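Local coordinates for ribosomal protein S2-related protein (Deinococcus radiodurans, PDB 2JH3) that carries a [4Fe-4S] cluster, has domains with the chelatase fold, and may act as a sirohydrochlorin ferrochelatase, at residues A[58-63]-A[372-377]; A[4-9]-A[42-47]; A[66-71]-A[111-116]; A[53-58]-A[82-87]. One frame throughout, in Å; residues are numbered along the deposited sequence.

How the contacts relate
From the N terminus, contact 2 closes first, pairing strand 5-10 with strand 43-48 around helix 18-35. The loop after strand 43-48 then opens contact 4 at 53-58 and, sharing Val-58, contact 1 at 58-63. Contact 3 opens at strand 66-71, which hydrogen-bonds to the far edge of strand 5-10. Helix 78-88 closes contact 4 at 82-87 and strand 108-112 closes contact 3 at 111-116, so these two cross. Contact 1 closes last, at 372-377, crossing contact 4 and enclosing contact 3. Contacts 2 and 3 build the sheet, contact 4 fastens a loop to a helix beside it, and contact 1 joins this domain to the stabilising domain.

Contact 1. Residues A[58-63]-A[372-377]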
loop_
_atom_site.group_PDB
_atom_site.type_symbol
_atom_site.label_atom_id
_atom_site.label_comp_id
_atom_site.label_asym_id
_atom_site.label_seq_id
_atom_site.Cartn_x
_atom_site.Cartn_y
_atom_site.Cartn_z
ATOM N N VAL A 58 -4.832 16.063 19.004
ATOM C CA VAL A 58 -4.089 16.041 20.281
ATOM C C VAL A 58 -4.928 16.446 21.515
ATOM O O VAL A 58 -4.827 15.804 22.544
ATOM C CB VAL A 58 -2.769 16.856 20.208
ATOM C CG1 VAL A 58 -3.046 18.344 20.162
ATOM C CG2 VAL A 58 -1.876 16.426 21.356
ATOM N N LEU A 59 -5.843 17.398 21.397
ATOM C CA LEU A 59 -6.557 17.839 22.601
ATOM C C LEU A 59 -7.590 16.820 23.109
ATOM O O LEU A 59 -7.878 16.740 24.305
ATOM C CB LEU A 59 -7.211 19.207 22.377
ATOM C CG LEU A 59 -6.212 20.385 22.416
ATOM C CD1 LEU A 59 -6.941 21.723 22.282
ATOM C CD2 LEU A 59 -5.395 20.339 23.691
ATOM N N ARG A 60 -8.080 15.993 22.194
ATOM C CA ARG A 60 -9.002 14.887 22.534
ATOM C C ARG A 60 -8.252 13.743 23.229
ATOM O O ARG A 60 -8.839 12.900 23.867
ATOM C CB ARG A 60 -9.698 14.417 21.228
ATOM C CG ARG A 60 -9.057 13.184 20.670
ATOM C CD ARG A 60 -9.870 12.534 19.553
ATOM N NE ARG A 60 -9.484 13.015 18.227
ATOM C CZ ARG A 60 -10.221 13.814 17.452
ATOM N NH1 ARG A 60 -11.419 14.226 17.860
ATOM N NH2 ARG A 60 -9.756 14.172 16.242
ATOM N N THR A 61 -6.926 13.722 23.121
ATOM C CA THR A 61 -6.165 12.726 23.785
ATOM C C THR A 61 -5.747 13.100 25.208
ATOM O O THR A 61 -5.145 12.274 25.879
ATOM C CB THR A 61 -4.923 12.311 22.989
ATOM O OG1 THR A 61 -3.886 13.269 23.117
ATOM C CG2 THR A 61 -5.259 12.097 21.514
ATOM N N VAL A 62 -5.992 14.334 25.651
ATOM C CA VAL A 62 -5.434 14.783 26.932
ATOM C C VAL A 62 -6.358 14.348 28.062
ATOM O O VAL A 62 -7.577 14.396 27.935
ATOM C CB VAL A 62 -5.054 16.317 26.978
ATOM C CG1 VAL A 62 -4.455 16.804 25.665
ATOM C CG2 VAL A 62 -6.130 17.088 27.325
ATOM N N ALA A 63 -5.741 13.864 29.117
ATOM C CA ALA A 63 -6.391 13.201 30.163
ATOM C C ALA A 63 -7.039 14.143 31.167
ATOM O O ALA A 63 -8.028 13.752 31.790
ATOM C CB ALA A 63 -5.412 12.257 30.869
ATOM N N TYR A 372 -1.461 4.148 17.976
ATOM C CA TYR A 372 -2.620 4.507 17.177
ATOM C C TYR A 372 -3.312 5.775 17.745
ATOM O O TYR A 372 -4.379 5.703 18.332
ATOM C CB TYR A 372 -3.649 3.357 17.139
ATOM C CG TYR A 372 -3.433 2.154 16.202
ATOM C CD1 TYR A 372 -3.263 2.332 14.825
ATOM C CD2 TYR A 372 -3.490 0.858 16.684
ATOM C CE1 TYR A 372 -3.135 1.277 13.985
ATOM C CE2 TYR A 372 -3.344 -0.245 15.836
ATOM C CZ TYR A 372 -3.233 -0.019 14.456
ATOM O OH TYR A 372 -3.058 -1.045 13.510
ATOM N N PRO A 373 -2.723 6.946 17.527
ATOM C CA PRO A 373 -3.258 8.220 18.049
ATOM C C PRO A 373 -4.708 8.476 17.730
ATOM O O PRO A 373 -5.106 8.340 16.598
ATOM C CB PRO A 373 -2.409 9.257 17.343
ATOM C CG PRO A 373 -1.238 8.589 17.025
ATOM C CD PRO A 373 -1.498 7.189 16.763
ATOM N N ALA A 374 -5.476 8.782 18.789
ATOM C CA ALA A 374 -6.859 9.207 18.737
ATOM C C ALA A 374 -7.868 8.140 18.408
ATOM O O ALA A 374 -9.035 8.403 18.495
ATOM C CB ALA A 374 -7.075 10.455 17.801
ATOM N N VAL A 375 -7.410 6.929 18.102
ATOM C CA VAL A 375 -8.283 5.873 17.703
ATOM C C VAL A 375 -9.205 5.449 18.862
ATOM O O VAL A 375 -10.362 5.181 18.666
ATOM C CB VAL A 375 -7.447 4.697 17.096
ATOM C CG1 VAL A 375 -8.263 3.479 16.930
ATOM C CG2 VAL A 375 -6.853 5.096 15.747
ATOM N N ILE A 376 -8.671 5.288 20.064
ATOM C CA ILE A 376 -9.510 4.843 21.189
ATOM C C ILE A 376 -10.673 5.825 21.520
ATOM O O ILE A 376 -11.830 5.435 21.588
ATOM C CB ILE A 376 -8.620 4.578 22.479
ATOM C CG1 ILE A 376 -7.766 3.294 22.352
ATOM C CG2 ILE A 376 -9.483 4.604 23.725
ATOM C CD1 ILE A 376 -8.308 2.242 21.731
ATOM N N GLU A 377 -10.330 7.098 21.602
ATOM C CA GLU A 377 -11.228 8.172 21.944
ATOM C C GLU A 377 -12.295 8.395 20.851
ATOM O O GLU A 377 -13.462 8.642 21.137
ATOM C CB GLU A 377 -10.365 9.435 22.087
ATOM C CG GLU A 377 -9.353 9.426 23.282
ATOM C CD GLU A 377 -7.932 9.021 22.929
ATOM O OE1 GLU A 377 -7.731 8.439 21.877
ATOM O OE2 GLU A 377 -7.024 9.227 23.759
#
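The guanidinium of Arg-60 meets segment 372-377 with its edge: the methyl CB of Ala-374 lies near its plane, 3.5 Å from Arg-60 NE. The chain reaches there by bending at chi3 (92°), and Arg-60 CD settles 4.0 Å from Glu-377 CB, so that the two side chains cross obliquely. Guanidinium and carboxylate planes stand 53° apart and the charged ends do not meet; the salt bridge of Arg-60 NH2 goes to Glu-378 instead. Glu-377, bent at chi2, sets its CG against the arginine carbonyl, 3.6 Å from Arg-60 O, and lays its carboxylate beside Thr-61, with OE2 3.6 Å from Thr-61 CA. That oxygen accepts a hydrogen bond from Trp-281 NE1 and also lies close to Glu-369 OE1, a like-charged neighbour that would tend to raise the proton affinity of the pair. Thr-61 turns its own hydroxyl inward: OG1 sits between backbone N and carbonyl carbon (chi1 78°) and bonds to Val-58 O at 2.8 Å, on a lone pair, while Thr-61 N holds the same oxygen. The methyl CG2 is thereby left to face Ala-374, its nearest atom there being N, at 4.3 Å. Ala-374 is the N-cap residue of helix 375-383. The segments meet by van der Waals packing, although Arg-60 NE and Glu-377 OE2 take part. This is a domain interface in which a loop of the chelatase-like CbiX region abuts a helix N terminus in the DR2241 stabilising domain, with the Arg-60 side chain about 9 Å from that of the cluster ligand Cys-450.

Contact 2. Residues A[4-9]-A[42-47]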
loop_
_atom_site.group_PDB
_atom_site.type_symbol
_atom_site.label_atom_id
_atom_site.label_comp_id
_atom_site.label_asym_id
_atom_site.label_seq_id
_atom_site.Cartn_x
_atom_site.Cartn_y
_atom_site.Cartn_z
ATOM N N ARG A 4 -2.585 18.177 35.829
ATOM C CA ARG A 4 -2.339 18.893 34.589
ATOM C C ARG A 4 -1.547 18.163 33.509
ATOM O O ARG A 4 -0.705 17.332 33.795
ATOM C CB ARG A 4 -1.778 20.283 34.847
ATOM C CG ARG A 4 -0.559 20.413 35.721
ATOM C CD ARG A 4 -0.012 21.880 35.659
ATOM N NE ARG A 4 -0.728 22.891 36.441
ATOM C CZ ARG A 4 -0.867 24.204 36.110
ATOM N NH1 ARG A 4 -0.390 24.715 34.953
ATOM N NH2 ARG A 4 -1.543 25.031 36.934
ATOM N N SER A 5 -1.868 18.499 32.259
ATOM C CA SER A 5 -1.241 17.859 31.086
ATOM C C SER A 5 -0.328 18.854 30.353
ATOM O O SER A 5 -0.633 20.045 30.190
ATOM C CB SER A 5 -2.312 17.345 30.051
ATOM O OG SER A 5 -3.374 16.579 30.640
ATOM N N LEU A 6 0.775 18.341 29.846
ATOM C CA LEU A 6 1.672 19.171 29.013
ATOM C C LEU A 6 1.608 18.549 27.629
ATOM O O LEU A 6 1.688 17.353 27.508
ATOM C CB LEU A 6 3.074 19.070 29.577
ATOM C CG LEU A 6 4.176 19.775 28.784
ATOM C CD1 LEU A 6 3.890 21.302 28.655
ATOM C CD2 LEU A 6 5.438 19.523 29.524
ATOM N N VAL A 7 1.398 19.364 26.620
ATOM C CA VAL A 7 1.399 18.937 25.239
ATOM C C VAL A 7 2.523 19.640 24.506
ATOM O O VAL A 7 2.586 20.857 24.497
ATOM C CB VAL A 7 0.118 19.313 24.569
ATOM C CG1 VAL A 7 0.184 19.061 23.069
ATOM C CG2 VAL A 7 -1.054 18.560 25.224
ATOM N N LEU A 8 3.466 18.853 23.984
ATOM C CA LEU A 8 4.523 19.357 23.078
ATOM C C LEU A 8 4.168 19.204 21.591
ATOM O O LEU A 8 3.769 18.096 21.128
ATOM C CB LEU A 8 5.835 18.635 23.395
ATOM C CG LEU A 8 6.329 18.677 24.832
ATOM C CD1 LEU A 8 7.700 18.093 24.891
ATOM C CD2 LEU A 8 6.302 20.056 25.416
ATOM N N ILE A 9 4.331 20.285 20.823
ATOM C CA ILE A 9 3.966 20.332 19.394
ATOM C C ILE A 9 5.182 20.474 18.513
ATOM O O ILE A 9 5.952 21.454 18.629
ATOM C CB ILE A 9 3.080 21.537 19.013
ATOM C CG1 ILE A 9 1.832 21.579 19.868
ATOM C CG2 ILE A 9 2.728 21.491 17.533
ATOM C CD1 ILE A 9 1.051 20.325 19.775
ATOM N N ASP A 42 1.200 15.894 35.096
ATOM C CA ASP A 42 0.861 14.475 35.306
ATOM C C ASP A 42 0.924 13.579 34.062
ATOM O O ASP A 42 0.802 12.354 34.198
ATOM C CB ASP A 42 -0.531 14.390 35.921
ATOM C CG ASP A 42 -0.582 15.204 37.216
ATOM O OD1 ASP A 42 -0.095 14.639 38.202
ATOM O OD2 ASP A 42 -0.956 16.409 37.155
ATOM N N GLU A 43 1.122 14.191 32.890
ATOM C CA GLU A 43 1.345 13.516 31.644
ATOM C C GLU A 43 2.010 14.487 30.654
ATOM O O GLU A 43 1.913 15.725 30.823
ATOM C CB GLU A 43 0.030 12.970 31.055
ATOM C CG GLU A 43 -0.828 14.002 30.344
ATOM C CD GLU A 43 -2.052 13.412 29.746
ATOM O OE1 GLU A 43 -2.076 12.178 29.543
ATOM O OE2 GLU A 43 -2.998 14.167 29.494
ATOM N N VAL A 44 2.688 13.905 29.661
ATOM C CA VAL A 44 3.339 14.646 28.567
ATOM C C VAL A 44 2.934 13.971 27.261
ATOM O O VAL A 44 3.116 12.747 27.061
ATOM C CB VAL A 44 4.867 14.698 28.724
ATOM C CG1 VAL A 44 5.499 15.529 27.653
ATOM C CG2 VAL A 44 5.257 15.225 30.111
ATOM N N LEU A 45 2.283 14.742 26.422
ATOM C CA LEU A 45 1.790 14.254 25.158
ATOM C C LEU A 45 2.475 14.994 23.995
ATOM O O LEU A 45 3.127 16.067 24.191
ATOM C CB LEU A 45 0.270 14.422 25.117
ATOM C CG LEU A 45 -0.496 13.582 26.186
ATOM C CD1 LEU A 45 -1.972 13.766 25.984
ATOM C CD2 LEU A 45 -0.223 12.077 26.198
ATOM N N GLU A 46 2.291 14.439 22.795
ATOM C CA GLU A 46 2.878 14.984 21.575
ATOM C C GLU A 46 1.821 15.300 20.562
ATOM O O GLU A 46 0.795 14.603 20.449
ATOM C CB GLU A 46 3.821 13.980 20.949
ATOM C CG GLU A 46 4.968 13.672 21.816
ATOM C CD GLU A 46 5.606 12.313 21.481
ATOM O OE1 GLU A 46 5.675 11.992 20.283
ATOM O OE2 GLU A 46 6.094 11.626 22.385
ATOM N N GLY A 47 2.047 16.355 19.799
ATOM C CA GLY A 47 1.273 16.578 18.600
ATOM C C GLY A 47 2.121 17.159 17.473
ATOM O O GLY A 47 3.182 17.767 17.718
#
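Ser-5 holds OG beside its backbone N (chi1 -49°), and Glu-43 takes the crowded position with CG between N and carbonyl carbon (chi1 79°), then runs extended; together these torsions bring Ser-5 OG to Glu-43 OE2 at 2.7 Å. The hydroxyl donates to the anti lone pair, and the same carboxylate oxygen also receives Ala-63 N, while OE1 forms a salt bridge with Arg-365. Two donors and a cation thus grip a buried acid, which would favour its charged form. At the strand start, Asp-42 keeps CG beside its own N, so that OD2 takes Arg-4 N on its anti lone pair at 2.7 Å, nearly straight at 167°. Asp-42 N returns a bond to Arg-4 O, nearly along the C=O axis. Beyond this clamp the parallel ladder proper begins. Leu-6 N donates to Glu-43 O at 3.0 Å and Leu-6 O accepts from Leu-45 N at 2.9 Å, straddling Val-44; Leu-8 N to Leu-45 O and Gly-47 N to Leu-8 O, each at 2.8 Å, repeat the pattern. Ile-9 curls CD1 over Gly-47, 3.9 Å from its CA, where a side chain on the glycine would be crowded. On the face of Leu-6, Leu-8 and Val-44, Leu-8 CG rests 4.3 Å from Val-44 CG1. The pair forms the two strands of a beta-alpha-beta unit whose helix 18-35 covers that face, joined by helix 253-262; the face of Val-7 and Leu-45 meets loop 58-63, and strand 66-71 takes the other edge of strand 5-10.

Contact 3. Residues A[66-71]-A[111-116]; sequences DVTVVP and RYTRPL
Tyr-112 and Val-69 stand on one face of the sheet and cross obliquely, the valine CG1 coming in at the ring edge, in plane, 3.9 Å from Tyr-112 CD1. Farther out, Pro-71 CG approaches the same ring obliquely, 3.6 Å from Tyr-112 OH, whose hydroxyl bonds to Thr-80 O. On the other face, Thr-68 and Arg-111 run side by side; Thr-68 OG1 stays 3.6 Å from Arg-111 NH1, too far to bond, and the guanidinium is held by Gly-99 O at NE and Ala-261 O at NH2. The backbones beneath are parallel: Arg-111 N to Val-67 O and Val-69 N to Arg-111 O (2.8 Å) pair strands 66-71 and 108-112 of the mixed sheet of this chelatase-like domain, with helix 78-88 packed over Tyr-112 and Pro-71. Past the strand end the chain stays attached, as Thr-113 N reaches Val-69 O and Leu-116 N reaches Pro-71 O at 2.9 Å, nearly along its C=O axis. Thr-113 has OG1 in the crowded position (chi1 75°), donating to Arg-114 O at 2.7 Å while lying 3.6 Å from Val-70 CG2. The side chains of Thr-113 and Thr-68 cross at about a right angle, CG2 to CG2 3.8 Å. An alanine here would lose both the hydroxyl bond and this methyl contact and would probably loosen the loop leading to Pro-115, whose CB packs against Pro-71 CB.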
loop_
_atom_site.group_PDB
_atom_site.type_symbol
_atom_site.label_atom_id
_atom_site.label_comp_id
_atom_site.label_asym_id
_atom_site.label_seq_id
_atom_site.Cartn_x
_atom_site.Cartn_y
_atom_site.Cartn_z
ATOM N N ASP A 66 -6.815 20.781 32.511
ATOM C CA ASP A 66 -5.842 21.868 32.474
ATOM C C ASP A 66 -4.667 21.464 31.594
ATOM O O ASP A 66 -3.945 20.513 31.886
ATOM C CB ASP A 66 -5.333 22.163 33.885
ATOM C CG ASP A 66 -4.350 23.342 33.933
ATOM O OD1 ASP A 66 -4.807 24.440 34.337
ATOM O OD2 ASP A 66 -3.133 23.177 33.609
ATOM N N VAL A 67 -4.497 22.185 30.495
ATOM C CA VAL A 67 -3.467 21.805 29.501
ATOM C C VAL A 67 -2.584 22.978 29.103
ATOM O O VAL A 67 -3.056 24.120 28.967
ATOM C CB VAL A 67 -4.137 21.108 28.269
ATOM C CG1 VAL A 67 -4.937 22.021 27.523
ATOM C CG2 VAL A 67 -3.091 20.475 27.312
ATOM N N THR A 68 -1.286 22.704 29.002
ATOM C CA THR A 68 -0.304 23.705 28.547
ATOM C C THR A 68 0.254 23.128 27.248
ATOM O O THR A 68 0.663 21.945 27.216
ATOM C CB THR A 68 0.842 23.918 29.592
ATOM O OG1 THR A 68 0.282 24.292 30.828
ATOM C CG2 THR A 68 1.791 25.020 29.138
ATOM N N VAL A 69 0.220 23.935 26.198
ATOM C CA VAL A 69 0.688 23.526 24.880
ATOM C C VAL A 69 1.926 24.366 24.547
ATOM O O VAL A 69 1.808 25.583 24.385
ATOM C CB VAL A 69 -0.378 23.743 23.826
ATOM C CG1 VAL A 69 0.058 23.349 22.459
ATOM C CG2 VAL A 69 -1.657 22.933 24.209
ATOM N N VAL A 70 3.059 23.690 24.430
ATOM C CA VAL A 70 4.326 24.359 24.004
ATOM C C VAL A 70 4.762 23.948 22.590
ATOM O O VAL A 70 5.072 22.764 22.344
ATOM C CB VAL A 70 5.480 24.025 24.966
ATOM C CG1 VAL A 70 6.849 24.758 24.541
ATOM C CG2 VAL A 70 5.121 24.399 26.415
ATOM N N PRO A 71 4.911 24.922 21.676
ATOM C CA PRO A 71 5.526 24.656 20.389
ATOM C C PRO A 71 7.048 24.438 20.395
ATOM O O PRO A 71 7.802 25.382 20.655
ATOM C CB PRO A 71 5.186 25.933 19.558
ATOM C CG PRO A 71 4.080 26.567 20.285
ATOM C CD PRO A 71 4.417 26.304 21.720
ATOM N N ARG A 111 -3.710 26.658 27.735
ATOM C CA ARG A 111 -2.738 27.765 27.583
ATOM C C ARG A 111 -1.701 27.387 26.511
ATOM O O ARG A 111 -0.991 26.392 26.637
ATOM C CB ARG A 111 -2.056 28.018 28.923
ATOM C CG ARG A 111 -1.225 29.246 28.982
ATOM C CD ARG A 111 -0.829 29.542 30.460
ATOM N NE ARG A 111 0.613 29.695 30.486
ATOM C CZ ARG A 111 1.471 28.830 31.010
ATOM N NH1 ARG A 111 1.077 27.727 31.647
ATOM N NH2 ARG A 111 2.753 29.112 30.892
ATOM N N TYR A 112 -1.665 28.191 25.471
ATOM C CA TYR A 112 -0.745 28.083 24.345
ATOM C C TYR A 112 0.409 29.055 24.551
ATOM O O TYR A 112 0.205 30.279 24.656
ATOM C CB TYR A 112 -1.503 28.367 23.052
ATOM C CG TYR A 112 -0.695 28.285 21.766
ATOM C CD1 TYR A 112 -0.276 27.064 21.257
ATOM C CD2 TYR A 112 -0.356 29.425 21.050
ATOM C CE1 TYR A 112 0.435 26.983 20.067
ATOM C CE2 TYR A 112 0.368 29.338 19.847
ATOM C CZ TYR A 112 0.752 28.105 19.372
ATOM O OH TYR A 112 1.492 27.971 18.205
ATOM N N THR A 113 1.619 28.515 24.685
ATOM C CA THR A 113 2.782 29.359 24.996
ATOM C C THR A 113 3.483 29.876 23.719
ATOM O O THR A 113 3.180 29.484 22.577
ATOM C CB THR A 113 3.834 28.640 25.860
ATOM O OG1 THR A 113 4.586 27.674 25.085
ATOM C CG2 THR A 113 3.211 27.919 27.043
ATOM N N ARG A 114 4.450 30.763 23.961
ATOM C CA ARG A 114 5.402 31.174 22.966
ATOM C C ARG A 114 6.197 29.962 22.626
ATOM O O ARG A 114 6.275 28.984 23.400
ATOM C CB ARG A 114 6.267 32.311 23.535
ATOM C CG ARG A 114 5.456 33.550 23.703
ATOM C CD ARG A 114 6.333 34.725 24.210
ATOM N NE ARG A 114 7.275 35.195 23.182
ATOM C CZ ARG A 114 8.170 36.179 23.374
ATOM N NH1 ARG A 114 8.269 36.784 24.567
ATOM N NH2 ARG A 114 8.996 36.513 22.397
ATOM N N PRO A 115 6.773 29.968 21.436
ATOM C CA PRO A 115 7.614 28.873 21.030
ATOM C C PRO A 115 8.959 28.755 21.711
ATOM O O PRO A 115 9.529 29.770 22.191
ATOM C CB PRO A 115 7.776 29.111 19.546
ATOM C CG PRO A 115 7.280 30.447 19.277
ATOM C CD PRO A 115 6.613 30.991 20.396
ATOM N N LEU A 116 9.465 27.523 21.739
ATOM C CA LEU A 116 10.781 27.181 22.334
ATOM C C LEU A 116 11.801 28.205 21.921
ATOM O O LEU A 116 12.528 28.749 22.753
ATOM C CB LEU A 116 11.222 25.824 21.833
ATOM C CG LEU A 116 12.589 25.350 22.267
ATOM C CD1 LEU A 116 12.617 25.333 23.789
ATOM C CD2 LEU A 116 12.896 24.004 21.750
#

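Contact 4. Residues A[53-58]-A[82-87]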
loop_
_atom_site.group_PDB
_atom_site.type_symbol
_atom_site.label_atom_id
_atom_site.label_comp_id
_atom_site.label_asym_id
_atom_site.label_seq_id
_atom_site.Cartn_x
_atom_site.Cartn_y
_atom_site.Cartn_z
ATOM N N PRO A 53 0.385 11.941 16.219
ATOM C CA PRO A 53 -0.860 12.603 16.604
ATOM C C PRO A 53 -0.898 13.983 16.027
ATOM O O PRO A 53 0.116 14.698 16.139
ATOM C CB PRO A 53 -0.760 12.745 18.145
ATOM C CG PRO A 53 0.399 11.954 18.589
ATOM C CD PRO A 53 1.250 11.657 17.374
ATOM N N GLY A 54 -1.993 14.339 15.404
ATOM C CA GLY A 54 -2.092 15.568 14.658
ATOM C C GLY A 54 -2.655 16.670 15.555
ATOM O O GLY A 54 -3.185 16.410 16.645
ATOM N N LEU A 55 -2.541 17.912 15.086
ATOM C CA LEU A 55 -3.070 19.077 15.825
ATOM C C LEU A 55 -4.585 19.021 16.058
ATOM O O LEU A 55 -5.092 19.544 17.063
ATOM C CB LEU A 55 -2.733 20.381 15.086
ATOM C CG LEU A 55 -1.217 20.648 14.903
ATOM C CD1 LEU A 55 -1.038 21.913 14.060
ATOM C CD2 LEU A 55 -0.520 20.719 16.214
ATOM N N ARG A 56 -5.299 18.413 15.118
ATOM C CA ARG A 56 -6.744 18.207 15.246
ATOM C C ARG A 56 -7.131 17.115 16.219
ATOM O O ARG A 56 -8.309 16.982 16.551
ATOM C CB ARG A 56 -7.370 17.882 13.862
ATOM C CG ARG A 56 -7.041 18.925 12.725
ATOM C CD ARG A 56 -7.708 20.299 12.996
ATOM N NE ARG A 56 -9.163 20.257 12.887
ATOM C CZ ARG A 56 -9.997 21.265 13.075
ATOM N NH1 ARG A 56 -9.556 22.418 13.525
ATOM N NH2 ARG A 56 -11.284 21.112 12.833
ATOM N N GLN A 57 -6.174 16.299 16.620
ATOM C CA GLN A 57 -6.418 15.118 17.433
ATOM C C GLN A 57 -5.940 15.344 18.851
ATOM O O GLN A 57 -6.510 14.843 19.806
ATOM C CB GLN A 57 -5.617 13.942 16.825
ATOM C CG GLN A 57 -5.932 13.647 15.369
ATOM C CD GLN A 57 -5.157 12.403 14.932
ATOM O OE1 GLN A 57 -3.955 12.270 15.265
ATOM N NE2 GLN A 57 -5.855 11.437 14.331
ATOM N N VAL A 58 -4.832 16.063 19.004
ATOM C CA VAL A 58 -4.089 16.041 20.281
ATOM C C VAL A 58 -4.928 16.446 21.515
ATOM O O VAL A 58 -4.827 15.804 22.544
ATOM C CB VAL A 58 -2.769 16.856 20.208
ATOM C CG1 VAL A 58 -3.046 18.344 20.162
ATOM C CG2 VAL A 58 -1.876 16.426 21.356
ATOM N N THR A 82 -0.072 31.794 13.550
ATOM C CA THR A 82 -1.284 31.593 12.754
ATOM C C THR A 82 -1.679 30.128 12.492
ATOM O O THR A 82 -2.804 29.733 12.834
ATOM C CB THR A 82 -1.184 32.466 11.515
ATOM O OG1 THR A 82 -1.086 33.834 11.988
ATOM C CG2 THR A 82 -2.379 32.282 10.564
ATOM N N VAL A 83 -0.766 29.318 11.996
ATOM C CA VAL A 83 -1.094 27.954 11.572
ATOM C C VAL A 83 -1.424 27.077 12.754
ATOM O O VAL A 83 -2.402 26.442 12.721
ATOM C CB VAL A 83 0.063 27.327 10.759
ATOM C CG1 VAL A 83 -0.175 25.818 10.384
ATOM C CG2 VAL A 83 0.346 28.161 9.475
ATOM N N LEU A 84 -0.560 26.990 13.778
ATOM C CA LEU A 84 -0.809 26.046 14.887
ATOM C C LEU A 84 -2.081 26.394 15.636
ATOM O O LEU A 84 -2.919 25.495 15.878
ATOM C CB LEU A 84 0.411 25.876 15.832
ATOM C CG LEU A 84 1.793 25.594 15.168
ATOM C CD1 LEU A 84 2.924 25.363 16.163
ATOM C CD2 LEU A 84 1.814 24.522 14.097
ATOM N N PRO A 85 -2.287 27.685 15.973
ATOM C CA PRO A 85 -3.517 28.114 16.628
ATOM C C PRO A 85 -4.781 27.826 15.814
ATOM O O PRO A 85 -5.744 27.340 16.361
ATOM C CB PRO A 85 -3.298 29.619 16.845
ATOM C CG PRO A 85 -1.894 29.776 16.858
ATOM C CD PRO A 85 -1.351 28.822 15.851
ATOM N N ARG A 86 -4.736 28.025 14.516
ATOM C CA ARG A 86 -5.855 27.702 13.607
ATOM C C ARG A 86 -6.193 26.204 13.580
ATOM O O ARG A 86 -7.328 25.844 13.570
ATOM C CB ARG A 86 -5.417 28.097 12.228
ATOM C CG ARG A 86 -6.373 28.164 11.162
ATOM C CD ARG A 86 -5.534 28.608 9.929
ATOM N NE ARG A 86 -4.876 27.434 9.400
ATOM C CZ ARG A 86 -3.907 27.348 8.495
ATOM N NH1 ARG A 86 -3.297 28.411 7.955
ATOM N NH2 ARG A 86 -3.548 26.080 8.156
ATOM N N GLU A 87 -5.187 25.337 13.526
ATOM C CA GLU A 87 -5.445 23.915 13.488
ATOM C C GLU A 87 -5.887 23.388 14.865
ATOM O O GLU A 87 -6.811 22.557 14.988
ATOM C CB GLU A 87 -4.210 23.215 13.003
ATOM C CG GLU A 87 -3.844 23.586 11.559
ATOM C CD GLU A 87 -4.909 23.074 10.558
ATOM O OE1 GLU A 87 -5.137 21.841 10.495
ATOM O OE2 GLU A 87 -5.504 23.884 9.841
#
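Residues 53-58 make a tight turn in which Gly-54 O accepts from both Gln-57 N and Val-58 N, and the turn approaches residues 82-87 of helix 78-88, kinked at Pro-85, with Leu-55 and Glu-87 CA atoms 5.9 Å apart. Leu-55 points at the helix and crosses Glu-87 at about a right angle, its CD1 resting 3.6 Å from Glu-87 CB. The same methyl touches Leu-84 CD2 at 3.9 Å, so one branch bridges Leu-84 and Glu-87. Arg-56 starts alongside and bends twice (chi2 -67°, chi3 -68°), which folds the guanidinium back to the helix. Its NH1 donates to Glu-87 O at 3.1 Å, angle 156°; the donor stands above the carbonyl plane, whereas the oxygen lies at the guanidinium edge. This packing fixes the loop between strands 43-48 and 66-71 to helix 78-88 of the chelatase-like fold, Leu-55 and Leu-84 both also touching Ile-9 of strand 5-10. Arg-56 NE has a salt bridge to Glu-452, and the Arg-56 side chain is about 8 Å from that of the cluster ligand Cys-454. An alanine at this position would remove the bond to the Glu-87 carbonyl and the Glu-452 salt bridge, and would probably weaken the link between this loop, the helix and the cluster region. The carboxylate of Glu-87 is directed to Arg-398, with a weak salt bridge from Arg-86 NH2 to its OE2 at 3.4 Å.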